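Local coordinates for protein titin (PDB 2J8O) that forms a giant elastic filament in the muscle sarcomere, with tandem immunoglobulin domains such as these two probably serving as spring elements and binding platforms, at residues P5-E10 with G86-T91; V36-Q41 with Y77-T82; A100-P105 with G185-T190; E120-K125 with L162-G167. All coordinates share one frame; numbering follows the deposited sequence.

Contact 1. Residues P5-E10 with G86-T91; sequences PHFKEE and GSVSGT
Phe7 and Val88 fill the gap between two strand segments that run nearly parallel but stay too far from each other to pair, with axes 6.9 Å apart. The two side chains slide past one another in opposite senses: the ring reaches the backbone of 86-91 while the valine passes beside it. Val88 CG2, between its N and carbonyl carbon, comes to 3.6 Å from Phe7 CE1. The same CE1 runs on to the main chain, 3.4 Å from Gly90 N, and Ser89 CA lies at the edge of the ring, in its plane. Phenylalanine CG stands beside its backbone N (chi1 -65°), which lets the ring lie against Val88 and Gly90. At the Pro5 end a second apolar step is added, CB of the proline lying 4.1 Å from Val88 CG2, while its CD packs on the main chain, 3.5 Å from Gly86 O. At the other end the bent Glu10 chain comes over Gly90, where a beta carbon would stand tightly against OE2 and near the phenylalanine ring. A water donates a short bond to Glu10 OE2 (2.5 Å) and a weak one to Ser89 O. His6 and Glu9 pair with strand 22-31, Val88 and Gly90 with strand 76-83, and Phe7 touches Val28 and Val79 of these two strands. The chain turns a corner at Lys8, which with Glu9 forms a classic beta bulge opposite Lys27, leaving the first sheet for the second; this is the A to A' switch at the edge of an I-set immunoglobulin sandwich, with strand G facing it.

Contact 2. Residues V36-Q41 with Y77-T82; sequences VKWYRQ and YQVRAT
The six-membered ring of Trp38 carries Val79 CG2 over one face, 3.9 Å from its centroid and only 7° off the normal, a CH-pi contact. That methyl also meets Val36 CG1 at 3.6 Å, and being anti to the valine's N it points across to the neighbouring strand. On the other side of the sheet the Tyr39 ring has Gln78 O at its edge, and Arg80 CB approaches it obliquely, 4.0 Å from CE1; the arginine chain bends at chi2 (144°), and its guanidinium, 55° from the ring plane, has Tyr39 OH at its own edge. These are strands C and F at the centre of the second sheet of an immunoglobulin fold, with Trp38 the tryptophan facing the core and touching Leu24 and Leu64 of the opposite sheet. With an alanine here, the Val79 methyl is likely to lose the ring it rests on and a gap to open next to Leu24 and Leu64. Tyr77 makes a tyrosine corner, its OH bonded to Asp73 O. A water joins this hydroxyl to Arg40, accepting from NE in the guanidinium plane and donating to Tyr77 OH at 2.7 Å, while NH2 forms a salt bridge with Asp72. The antiparallel ladder is bonded at Lys37 with Arg80 and Tyr39 with Gln78. Gln78 N reaches Tyr39 O from above the carbonyl plane, whereas Lys37 N meets Arg80 O in plane at 3.0 Å.

Contact 3. Residues A100-P105 with G185-T190; sequences AKIHLP and GIDQKT
Ile102 and Asp187 meet where the first strand of the second immunoglobulin domain runs beside its last, strands A and G of the I-set fold, nearly parallel but without the backbone bonds of a pair. The polar tie is made by a side chain instead: Ile102 N donates to Asp187 OD2 at 2.7 Å, and OD2 accepts on its anti lone pair, the one facing away from OD1. The carboxylate gets there because CG lies anti to its backbone N (chi1 -169°) and reaches across the gap. Its other oxygen takes a weak bond from Gln188 N, so the group is held between the two backbones. Lys101 NZ is 6.5 Å from Asp187 OD2, too far for a salt bridge, though its charge may still favour the anion.

Apolar contacts continue along the two strands. Ile102 and Lys189 pass in opposite directions, CG2 of the isoleucine 3.5 Å from CG of the lysine, whose chain bends at chi2 and lays its methylenes over Ile102. Leu104 crosses the same chain, CD1 resting on both CB and CD of Lys189. Behind them Ile102 and Leu104 touch Ile126 of strand 123-131, and Ile102 also Val178 of strand 174-182, which bonds to Lys189 through the backbone. At the N-terminal end of the segment, Ala100 N is bonded to Asn182 OD1, and Ala100 CB packs on the main chain of Gly185, 3.5 Å from its O.

Contact 4. Residues E120-K125 with L162-G167; sequences EVVSIK and LVFPNG
Ile124 N gives Leu162 O the shortest bond of this contact, 2.6 Å and in the carbonyl plane, and Ser123 CA points a C-H at the same oxygen from 3.2 Å. The ladder joins strands B and E in the second immunoglobulin domain, where both reach the end of their pairing. Leu162 N returns the bond to Ile124 O, from above the carbonyl plane. Further on the pairing slackens: Val122 O takes only a weak bond from Phe164 N, at 3.3 Å, helped by the C-H of Val163 CA.

Side chains hold the frayed end. Phe164 CG stands beside its backbone N (chi1 -59°), which lays the ring along Val122, both side chains pointing the same way, and Val122 CG1 sits 3.5 Å from Phe164 CD2. Ile124 CD1 comes to the edge of the ring, near its plane. The ring also reaches Leu193 of strand 185-195, bridging the two sheets. Replacing Phe164 with an alanine would probably leave Val122 CG1 and Ile124 CD1 without the ring they pack on and cost the link to Leu193. On the other face of the sheet Ser123 sits beside Val163, its OG 3.4 Å from Val163 CB.

How the contacts relate
From the N terminus, contact 1 closes a loop of nearly the whole first domain, bringing strand A against strand G at the sandwich edge. Contact 2 lies within that loop and joins strands C and F; the two touch, for strands F and G pair, with Gly90 N probably bonded to Val79 O. Strand 86-102, interrupted by a bulge or short loop, then continues into the second domain, where contact 3 closes the equivalent loop from A to G. Contact 4 nests within it, pairing B with E in the sheet that holds A, G being in the facing one. Contacts 3 and 4 barely touch, at Pro105 and Lys125; contacts 1 and 3 lie about 43 Å apart, centre to centre.

Contact 1. Residues P5-E10 with G86-T91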
loop_
_atom_site.group_PDB
_atom_site.type_symbol
_atom_site.label_atom_id
_atom_site.label_comp_id
_atom_site.label_asym_id
_atom_site.label_seq_id
_atom_site.Cartn_x
_atom_site.Cartn_y
_atom_site.Cartn_z
ATOM N N PRO A 5 -5.574 30.987 -17.262
ATOM C CA PRO A 5 -4.558 29.969 -17.028
ATOM C C PRO A 5 -4.833 28.753 -17.889
ATOM O O PRO A 5 -5.995 28.416 -18.122
ATOM C CB PRO A 5 -4.735 29.594 -15.543
ATOM C CG PRO A 5 -5.525 30.682 -14.964
ATOM C CD PRO A 5 -6.391 31.219 -16.062
ATOM N N HIS A 6 -3.767 28.124 -18.371
ATOM C CA HIS A 6 -3.883 26.875 -19.108
ATOM C C HIS A 6 -2.839 25.884 -18.636
ATOM O O HIS A 6 -1.697 26.261 -18.348
ATOM C CB HIS A 6 -3.744 27.128 -20.604
ATOM C CG HIS A 6 -3.688 25.881 -21.435
ATOM N ND1 HIS A 6 -2.818 25.731 -22.502
ATOM C CD2 HIS A 6 -4.396 24.728 -21.361
ATOM C CE1 HIS A 6 -2.988 24.537 -23.039
ATOM N NE2 HIS A 6 -3.951 23.915 -22.376
ATOM N N PHE A 7 -3.234 24.620 -18.527
ATOM C CA PHE A 7 -2.248 23.548 -18.363
ATOM C C PHE A 7 -1.732 23.193 -19.729
ATOM O O PHE A 7 -2.301 22.329 -20.418
ATOM C CB PHE A 7 -2.860 22.312 -17.715
ATOM C CG PHE A 7 -3.318 22.542 -16.315
ATOM C CD1 PHE A 7 -4.663 22.452 -15.990
ATOM C CD2 PHE A 7 -2.401 22.875 -15.318
ATOM C CE1 PHE A 7 -5.091 22.678 -14.670
ATOM C CE2 PHE A 7 -2.818 23.111 -14.005
ATOM C CZ PHE A 7 -4.163 23.003 -13.679
ATOM N N LYS A 8 -0.681 23.889 -20.149
ATOM C CA LYS A 8 0.067 23.447 -21.313
ATOM C C LYS A 8 0.520 21.987 -21.086
ATOM O O LYS A 8 0.439 21.189 -22.002
ATOM C CB LYS A 8 1.217 24.421 -21.619
ATOM C CG LYS A 8 2.150 24.027 -22.747
ATOM C CD LYS A 8 1.569 24.217 -24.160
ATOM C CE LYS A 8 2.406 23.435 -25.197
ATOM N NZ LYS A 8 1.950 23.637 -26.608
ATOM N N GLU A 9 0.951 21.643 -19.866
ATOM C CA GLU A 9 1.196 20.244 -19.474
ATOM C C GLU A 9 0.439 19.859 -18.218
ATOM O O GLU A 9 0.516 20.520 -17.170
ATOM C CB GLU A 9 2.682 19.926 -19.315
ATOM C CG GLU A 9 3.405 19.704 -20.639
ATOM C CD GLU A 9 4.922 19.742 -20.487
ATOM O OE1 GLU A 9 5.431 19.089 -19.539
ATOM O OE2 GLU A 9 5.603 20.406 -21.318
ATOM N N GLU A 10 -0.274 18.754 -18.348
ATOM C CA GLU A 10 -1.326 18.346 -17.436
ATOM C C GLU A 10 -0.735 17.340 -16.439
ATOM O O GLU A 10 0.133 16.569 -16.816
ATOM C CB GLU A 10 -2.399 17.686 -18.316
ATOM C CG GLU A 10 -3.799 17.531 -17.747
ATOM C CD GLU A 10 -4.681 18.767 -17.926
ATOM O OE1 GLU A 10 -4.603 19.441 -18.975
ATOM O OE2 GLU A 10 -5.462 19.052 -16.999
ATOM N N GLY A 86 -9.686 33.354 -15.124
ATOM C CA GLY A 86 -10.403 32.157 -14.741
ATOM C C GLY A 86 -9.632 31.221 -13.841
ATOM O O GLY A 86 -8.583 31.548 -13.303
ATOM N N SER A 87 -10.162 30.022 -13.707
ATOM C CA SER A 87 -9.649 29.062 -12.774
ATOM C C SER A 87 -9.799 27.717 -13.447
ATOM O O SER A 87 -10.903 27.363 -13.886
ATOM C CB SER A 87 -10.471 29.127 -11.483
ATOM O OG SER A 87 -9.706 28.669 -10.381
ATOM N N VAL A 88 -8.687 26.997 -13.574
ATOM C CA VAL A 88 -8.704 25.621 -14.061
ATOM C C VAL A 88 -8.013 24.689 -13.067
ATOM O O VAL A 88 -7.136 25.117 -12.306
ATOM C CB VAL A 88 -8.035 25.470 -15.446
ATOM C CG1 VAL A 88 -8.777 26.268 -16.474
ATOM C CG2 VAL A 88 -6.557 25.870 -15.422
ATOM N N SER A 89 -8.385 23.412 -13.104
ATOM C CA SER A 89 -7.876 22.447 -12.157
ATOM C C SER A 89 -7.675 21.073 -12.771
ATOM O O SER A 89 -8.546 20.547 -13.420
ATOM C CB SER A 89 -8.801 22.363 -10.940
ATOM O OG SER A 89 -9.831 21.425 -11.155
ATOM N N GLY A 90 -6.505 20.488 -12.551
ATOM C CA GLY A 90 -6.207 19.159 -13.070
ATOM C C GLY A 90 -6.178 18.120 -11.967
ATOM O O GLY A 90 -5.821 18.413 -10.819
ATOM N N THR A 91 -6.542 16.899 -12.334
ATOM C CA THR A 91 -6.648 15.807 -11.403
ATOM C C THR A 91 -5.720 14.649 -11.756
ATOM O O THR A 91 -5.578 14.288 -12.928
ATOM C CB THR A 91 -8.072 15.354 -11.352
ATOM O OG1 THR A 91 -8.787 16.266 -10.515
ATOM C CG2 THR A 91 -8.187 13.983 -10.779
HETATM O O HOH W 1 -7.765 19.883 -16.660
#

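Contact 2. Residues V36-Q41 with Y77-T82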
loop_
_atom_site.group_PDB
_atom_site.type_symbol
_atom_site.label_atom_id
_atom_site.label_comp_id
_atom_site.label_asym_id
_atom_site.label_seq_id
_atom_site.Cartn_x
_atom_site.Cartn_y
_atom_site.Cartn_z
ATOM N N VAL A 36 -0.947 29.070 -8.189
ATOM C CA VAL A 36 -1.141 27.639 -8.210
ATOM C C VAL A 36 -1.223 27.118 -6.788
ATOM O O VAL A 36 -0.387 27.459 -5.921
ATOM C CB VAL A 36 -0.038 26.928 -9.028
ATOM C CG1 VAL A 36 -0.218 25.415 -9.027
ATOM C CG2 VAL A 36 -0.038 27.429 -10.459
ATOM N N LYS A 37 -2.229 26.293 -6.524
ATOM C CA LYS A 37 -2.354 25.696 -5.208
ATOM C C LYS A 37 -2.582 24.232 -5.390
ATOM O O LYS A 37 -3.058 23.793 -6.424
ATOM C CB LYS A 37 -3.491 26.341 -4.388
ATOM C CG LYS A 37 -3.231 27.778 -3.995
ATOM C CD LYS A 37 -4.462 28.484 -3.375
ATOM C CE LYS A 37 -4.105 29.925 -2.960
ATOM N NZ LYS A 37 -5.227 30.696 -2.250
ATOM N N TRP A 38 -2.223 23.467 -4.371
ATOM C CA TRP A 38 -2.327 22.017 -4.443
ATOM C C TRP A 38 -3.328 21.523 -3.419
ATOM O O TRP A 38 -3.560 22.197 -2.408
ATOM C CB TRP A 38 -0.975 21.418 -4.226
ATOM C CG TRP A 38 0.015 21.752 -5.290
ATOM C CD1 TRP A 38 0.797 22.878 -5.379
ATOM C CD2 TRP A 38 0.370 20.926 -6.402
ATOM N NE1 TRP A 38 1.608 22.795 -6.489
ATOM C CE2 TRP A 38 1.373 21.599 -7.121
ATOM C CE3 TRP A 38 -0.078 19.688 -6.870
ATOM C CZ2 TRP A 38 1.937 21.070 -8.284
ATOM C CZ3 TRP A 38 0.486 19.167 -8.026
ATOM C CH2 TRP A 38 1.479 19.854 -8.712
ATOM N N TYR A 39 -3.971 20.394 -3.708
ATOM C CA TYR A 39 -5.073 19.913 -2.874
ATOM C C TYR A 39 -5.067 18.405 -2.845
ATOM O O TYR A 39 -4.500 17.764 -3.731
ATOM C CB TYR A 39 -6.452 20.404 -3.356
ATOM C CG TYR A 39 -6.629 21.899 -3.396
ATOM C CD1 TYR A 39 -6.227 22.631 -4.508
ATOM C CD2 TYR A 39 -7.208 22.584 -2.332
ATOM C CE1 TYR A 39 -6.392 24.003 -4.571
ATOM C CE2 TYR A 39 -7.367 23.971 -2.380
ATOM C CZ TYR A 39 -6.950 24.669 -3.516
ATOM O OH TYR A 39 -7.088 26.038 -3.602
ATOM N N ARG A 40 -5.705 17.858 -1.813
ATOM C CA ARG A 40 -5.754 16.428 -1.571
ATOM C C ARG A 40 -7.152 16.200 -1.089
ATOM O O ARG A 40 -7.560 16.703 -0.024
ATOM C CB ARG A 40 -4.718 16.049 -0.508
ATOM C CG ARG A 40 -4.728 14.630 0.004
ATOM C CD ARG A 40 -3.875 14.635 1.247
ATOM N NE ARG A 40 -3.481 13.328 1.751
ATOM C CZ ARG A 40 -4.302 12.434 2.291
ATOM N NH1 ARG A 40 -5.603 12.658 2.350
ATOM N NH2 ARG A 40 -3.817 11.287 2.748
ATOM N N GLN A 41 -7.913 15.487 -1.910
ATOM C CA GLN A 41 -9.354 15.360 -1.691
ATOM C C GLN A 41 -9.957 16.714 -1.288
ATOM O O GLN A 41 -10.736 16.814 -0.327
ATOM C CB GLN A 41 -9.622 14.274 -0.656
ATOM C CG GLN A 41 -8.747 13.035 -0.904
ATOM C CD GLN A 41 -8.338 12.373 0.371
ATOM O OE1 GLN A 41 -8.156 13.027 1.402
ATOM N NE2 GLN A 41 -8.199 11.062 0.324
ATOM N N TYR A 77 -5.072 13.671 -6.270
ATOM C CA TYR A 77 -4.614 15.023 -6.000
ATOM C C TYR A 77 -5.220 15.979 -7.034
ATOM O O TYR A 77 -5.509 15.586 -8.167
ATOM C CB TYR A 77 -3.080 15.090 -5.973
ATOM C CG TYR A 77 -2.484 14.330 -4.806
ATOM C CD1 TYR A 77 -2.378 12.935 -4.839
ATOM C CD2 TYR A 77 -2.023 14.998 -3.668
ATOM C CE1 TYR A 77 -1.840 12.237 -3.789
ATOM C CE2 TYR A 77 -1.489 14.303 -2.599
ATOM C CZ TYR A 77 -1.394 12.917 -2.661
ATOM O OH TYR A 77 -0.870 12.189 -1.602
ATOM N N GLN A 78 -5.439 17.217 -6.621
ATOM C CA GLN A 78 -6.071 18.231 -7.463
ATOM C C GLN A 78 -5.068 19.365 -7.469
ATOM O O GLN A 78 -4.432 19.632 -6.446
ATOM C CB GLN A 78 -7.421 18.681 -6.864
ATOM C CG GLN A 78 -8.197 19.727 -7.713
ATOM C CD GLN A 78 -9.317 20.522 -6.963
ATOM O OE1 GLN A 78 -9.839 20.084 -5.930
ATOM N NE2 GLN A 78 -9.671 21.698 -7.500
ATOM N N VAL A 79 -4.875 19.984 -8.625
ATOM C CA VAL A 79 -4.148 21.237 -8.715
ATOM C C VAL A 79 -5.016 22.286 -9.424
ATOM O O VAL A 79 -5.886 21.945 -10.245
ATOM C CB VAL A 79 -2.835 21.068 -9.436
ATOM C CG1 VAL A 79 -3.053 20.751 -10.902
ATOM C CG2 VAL A 79 -2.005 22.326 -9.301
ATOM N N ARG A 80 -4.758 23.550 -9.120
ATOM C CA ARG A 80 -5.632 24.641 -9.520
ATOM C C ARG A 80 -4.799 25.882 -9.819
ATOM O O ARG A 80 -3.886 26.228 -9.058
ATOM C CB ARG A 80 -6.658 24.905 -8.419
ATOM C CG ARG A 80 -7.691 25.987 -8.697
ATOM C CD ARG A 80 -9.027 25.570 -8.071
ATOM N NE ARG A 80 -10.119 26.506 -8.345
ATOM C CZ ARG A 80 -10.633 27.351 -7.444
ATOM N NH1 ARG A 80 -10.143 27.378 -6.199
ATOM N NH2 ARG A 80 -11.633 28.173 -7.774
ATOM N N ALA A 81 -5.078 26.508 -10.959
ATOM C CA ALA A 81 -4.373 27.704 -11.355
ATOM C C ALA A 81 -5.417 28.755 -11.611
ATOM O O ALA A 81 -6.430 28.487 -12.264
ATOM C CB ALA A 81 -3.557 27.453 -12.575
ATOM N N THR A 82 -5.190 29.944 -11.075
ATOM C CA THR A 82 -6.196 30.977 -11.088
ATOM C C THR A 82 -5.541 32.308 -11.340
ATOM O O THR A 82 -4.502 32.600 -10.748
ATOM C CB THR A 82 -6.897 31.083 -9.727
ATOM O OG1 THR A 82 -7.361 29.790 -9.312
ATOM C CG2 THR A 82 -8.095 32.083 -9.810
HETATM O O HOH W 2 -0.551 12.928 0.945
#

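Contact 3. Residues A100-P105 with G185-T190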
loop_
_atom_site.group_PDB
_atom_site.type_symbol
_atom_site.label_atom_id
_atom_site.label_comp_id
_atom_site.label_asym_id
_atom_site.label_seq_id
_atom_site.Cartn_x
_atom_site.Cartn_y
_atom_site.Cartn_z
ATOM N N ALA A 100 3.785 -8.374 -3.722
ATOM C CA ALA A 100 3.438 -9.115 -2.539
ATOM C C ALA A 100 4.681 -9.535 -1.748
ATOM O O ALA A 100 5.691 -9.872 -2.333
ATOM C CB ALA A 100 2.639 -10.334 -2.942
ATOM N N LYS A 101 4.597 -9.505 -0.418
ATOM C CA LYS A 101 5.696 -9.915 0.454
ATOM C C LYS A 101 5.143 -10.273 1.818
ATOM O O LYS A 101 4.372 -9.489 2.393
ATOM C CB LYS A 101 6.718 -8.789 0.610
ATOM C CG LYS A 101 8.144 -9.297 0.753
ATOM C CD LYS A 101 9.043 -8.293 1.439
ATOM C CE LYS A 101 10.414 -8.913 1.731
ATOM N NZ LYS A 101 11.479 -7.866 1.548
ATOM N N ILE A 102 5.501 -11.459 2.314
ATOM C CA ILE A 102 5.157 -11.894 3.660
ATOM C C ILE A 102 6.257 -11.478 4.627
ATOM O O ILE A 102 7.422 -11.483 4.258
ATOM C CB ILE A 102 4.969 -13.401 3.729
ATOM C CG1 ILE A 102 3.666 -13.787 3.030
ATOM C CG2 ILE A 102 4.913 -13.870 5.192
ATOM C CD1 ILE A 102 3.651 -15.178 2.484
ATOM N N HIS A 103 5.875 -11.102 5.858
ATOM C CA HIS A 103 6.824 -10.600 6.863
ATOM C C HIS A 103 6.646 -11.390 8.136
ATOM O O HIS A 103 5.819 -11.057 8.964
ATOM C CB HIS A 103 6.589 -9.119 7.192
ATOM C CG HIS A 103 6.637 -8.193 6.013
ATOM N ND1 HIS A 103 7.815 -7.820 5.399
ATOM C CD2 HIS A 103 5.653 -7.498 5.387
ATOM C CE1 HIS A 103 7.549 -6.969 4.424
ATOM N NE2 HIS A 103 6.245 -6.756 4.395
ATOM N N LEU A 104 7.419 -12.443 8.306
ATOM C CA LEU A 104 7.324 -13.279 9.507
ATOM C C LEU A 104 7.974 -12.563 10.679
ATOM O O LEU A 104 9.129 -12.143 10.588
ATOM C CB LEU A 104 8.043 -14.596 9.276
ATOM C CG LEU A 104 7.386 -15.601 8.366
ATOM C CD1 LEU A 104 8.423 -16.645 7.945
ATOM C CD2 LEU A 104 6.261 -16.290 9.099
ATOM N N PRO A 105 7.251 -12.431 11.784
ATOM C CA PRO A 105 7.800 -11.725 12.922
ATOM C C PRO A 105 8.933 -12.527 13.579
ATOM O O PRO A 105 9.953 -11.960 13.947
ATOM C CB PRO A 105 6.590 -11.620 13.880
ATOM C CG PRO A 105 5.386 -12.021 13.081
ATOM C CD PRO A 105 5.896 -12.950 12.054
ATOM N N GLY A 185 4.098 -9.667 -8.039
ATOM C CA GLY A 185 5.053 -10.574 -7.445
ATOM C C GLY A 185 4.387 -11.529 -6.515
ATOM O O GLY A 185 3.212 -11.371 -6.213
ATOM N N ILE A 186 5.155 -12.513 -6.054
ATOM C CA ILE A 186 4.654 -13.587 -5.213
ATOM C C ILE A 186 5.670 -13.871 -4.135
ATOM O O ILE A 186 6.871 -13.848 -4.390
ATOM C CB ILE A 186 4.455 -14.867 -6.046
ATOM C CG1 ILE A 186 3.347 -14.651 -7.071
ATOM C CG2 ILE A 186 4.119 -16.069 -5.169
ATOM C CD1 ILE A 186 3.283 -15.726 -8.112
ATOM N N ASP A 187 5.184 -14.152 -2.931
ATOM C CA ASP A 187 6.045 -14.529 -1.837
ATOM C C ASP A 187 5.405 -15.678 -1.068
ATOM O O ASP A 187 4.187 -15.878 -1.095
ATOM C CB ASP A 187 6.296 -13.329 -0.918
ATOM C CG ASP A 187 7.403 -13.584 0.107
ATOM O OD1 ASP A 187 8.264 -14.462 -0.120
ATOM O OD2 ASP A 187 7.425 -12.908 1.153
ATOM N N GLN A 188 6.207 -16.451 -0.362
ATOM C CA GLN A 188 5.645 -17.601 0.299
ATOM C C GLN A 188 6.539 -17.892 1.472
ATOM O O GLN A 188 7.738 -17.633 1.413
ATOM C CB GLN A 188 5.596 -18.776 -0.684
ATOM C CG GLN A 188 5.388 -20.118 -0.064
ATOM C CD GLN A 188 5.618 -21.256 -1.037
ATOM O OE1 GLN A 188 5.046 -21.287 -2.129
ATOM N NE2 GLN A 188 6.443 -22.217 -0.628
ATOM N N LYS A 189 5.964 -18.412 2.541
ATOM C CA LYS A 189 6.723 -18.703 3.733
ATOM C C LYS A 189 6.145 -19.941 4.346
ATOM O O LYS A 189 4.948 -20.185 4.239
ATOM C CB LYS A 189 6.623 -17.552 4.750
ATOM C CG LYS A 189 7.302 -16.254 4.342
ATOM C CD LYS A 189 8.802 -16.402 4.164
ATOM C CE LYS A 189 9.306 -15.388 3.133
ATOM N NZ LYS A 189 10.720 -15.045 3.322
ATOM N N THR A 190 7.004 -20.733 4.980
ATOM C CA THR A 190 6.561 -21.885 5.751
ATOM C C THR A 190 6.560 -21.547 7.245
ATOM O O THR A 190 7.420 -20.820 7.734
ATOM C CB THR A 190 7.437 -23.091 5.421
ATOM O OG1 THR A 190 7.236 -23.410 4.048
ATOM C CG2 THR A 190 7.035 -24.308 6.201
#

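Contact 4. Residues E120-K125 with L162-G167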
loop_
_atom_site.group_PDB
_atom_site.type_symbol
_atom_site.label_atom_id
_atom_site.label_comp_id
_atom_site.label_asym_id
_atom_site.label_seq_id
_atom_site.Cartn_x
_atom_site.Cartn_y
_atom_site.Cartn_z
ATOM N N GLU A 120 -4.018 -24.891 23.695
ATOM C CA GLU A 120 -3.925 -23.530 23.179
ATOM C C GLU A 120 -4.858 -23.302 22.004
ATOM O O GLU A 120 -5.038 -24.207 21.178
ATOM C CB GLU A 120 -2.481 -23.177 22.788
ATOM C CG GLU A 120 -1.585 -22.830 23.980
ATOM C CD GLU A 120 -0.270 -22.183 23.560
ATOM O OE1 GLU A 120 0.550 -22.868 22.923
ATOM O OE2 GLU A 120 -0.044 -20.988 23.877
ATOM N N VAL A 121 -5.493 -22.122 21.981
ATOM C CA VAL A 121 -6.154 -21.612 20.786
ATOM C C VAL A 121 -5.121 -20.754 20.089
ATOM O O VAL A 121 -4.839 -19.617 20.492
ATOM C CB VAL A 121 -7.424 -20.805 21.077
ATOM C CG1 VAL A 121 -7.995 -20.232 19.769
ATOM C CG2 VAL A 121 -8.454 -21.679 21.745
ATOM N N VAL A 122 -4.538 -21.316 19.045
ATOM C CA VAL A 122 -3.366 -20.731 18.463
ATOM C C VAL A 122 -3.773 -19.896 17.238
ATOM O O VAL A 122 -4.703 -20.264 16.505
ATOM C CB VAL A 122 -2.310 -21.835 18.193
ATOM C CG1 VAL A 122 -2.918 -22.974 17.419
ATOM C CG2 VAL A 122 -1.093 -21.289 17.482
ATOM N N SER A 123 -3.124 -18.749 17.061
ATOM C CA SER A 123 -3.365 -17.922 15.894
ATOM C C SER A 123 -2.028 -17.545 15.293
ATOM O O SER A 123 -1.283 -16.737 15.858
ATOM C CB SER A 123 -4.150 -16.636 16.228
ATOM O OG SER A 123 -5.550 -16.874 16.288
ATOM N N ILE A 124 -1.731 -18.128 14.144
ATOM C CA ILE A 124 -0.528 -17.765 13.449
ATOM C C ILE A 124 -0.777 -16.511 12.629
ATOM O O ILE A 124 -1.194 -16.572 11.473
ATOM C CB ILE A 124 0.023 -18.916 12.595
ATOM C CG1 ILE A 124 0.152 -20.181 13.464
ATOM C CG2 ILE A 124 1.363 -18.516 12.070
ATOM C CD1 ILE A 124 0.025 -21.490 12.716
ATOM N N LYS A 125 -0.522 -15.376 13.264
ATOM C CA LYS A 125 -0.672 -14.095 12.637
ATOM C C LYS A 125 0.558 -13.742 11.755
ATOM O O LYS A 125 1.678 -13.591 12.265
ATOM C CB LYS A 125 -0.902 -13.051 13.729
ATOM C CG LYS A 125 -0.840 -11.614 13.245
ATOM C CD LYS A 125 -0.742 -10.669 14.418
ATOM C CE LYS A 125 -0.475 -9.262 13.974
ATOM N NZ LYS A 125 -1.264 -8.334 14.837
ATOM N N LEU A 162 -3.743 -17.743 10.684
ATOM C CA LEU A 162 -4.320 -19.076 10.720
ATOM C C LEU A 162 -4.656 -19.413 12.169
ATOM O O LEU A 162 -3.787 -19.263 13.065
ATOM C CB LEU A 162 -3.399 -20.140 10.112
ATOM C CG LEU A 162 -3.968 -21.571 10.174
ATOM C CD1 LEU A 162 -5.264 -21.699 9.370
ATOM C CD2 LEU A 162 -2.949 -22.658 9.769
ATOM N N VAL A 163 -5.919 -19.869 12.382
ATOM C CA VAL A 163 -6.430 -20.057 13.718
ATOM C C VAL A 163 -7.127 -21.409 13.794
ATOM O O VAL A 163 -7.706 -21.881 12.809
ATOM C CB VAL A 163 -7.353 -18.857 14.136
ATOM C CG1 VAL A 163 -7.722 -17.996 12.918
ATOM C CG2 VAL A 163 -8.603 -19.301 14.908
ATOM N N PHE A 164 -7.043 -22.037 14.971
ATOM C CA PHE A 164 -7.630 -23.348 15.209
ATOM C C PHE A 164 -8.741 -23.161 16.240
ATOM O O PHE A 164 -8.466 -23.126 17.466
ATOM C CB PHE A 164 -6.550 -24.327 15.724
ATOM C CG PHE A 164 -5.374 -24.499 14.770
ATOM C CD1 PHE A 164 -5.070 -25.754 14.229
ATOM C CD2 PHE A 164 -4.584 -23.405 14.398
ATOM C CE1 PHE A 164 -3.982 -25.912 13.320
ATOM C CE2 PHE A 164 -3.504 -23.547 13.498
ATOM C CZ PHE A 164 -3.210 -24.805 12.963
ATOM N N PRO A 165 -9.981 -22.902 15.747
ATOM C CA PRO A 165 -11.148 -22.677 16.583
ATOM C C PRO A 165 -11.289 -23.639 17.769
ATOM O O PRO A 165 -11.521 -23.166 18.881
ATOM C CB PRO A 165 -12.302 -22.825 15.597
ATOM C CG PRO A 165 -11.797 -22.310 14.368
ATOM C CD PRO A 165 -10.333 -22.726 14.315
ATOM N N ASN A 166 -11.183 -24.956 17.559
ATOM C CA ASN A 166 -11.071 -25.889 18.704
ATOM C C ASN A 166 -9.632 -25.790 19.193
ATOM O O ASN A 166 -8.785 -25.258 18.486
ATOM C CB ASN A 166 -11.382 -27.343 18.315
ATOM C CG ASN A 166 -12.654 -27.421 17.441
ATOM O OD1 ASN A 166 -12.579 -27.084 16.196
ATOM N ND2 ASN A 166 -13.826 -27.863 18.077
ATOM N N GLY A 167 -9.324 -26.314 20.385
ATOM C CA GLY A 167 -7.897 -26.341 20.750
ATOM C C GLY A 167 -7.041 -27.021 19.673
ATOM O O GLY A 167 -7.517 -27.880 18.925
#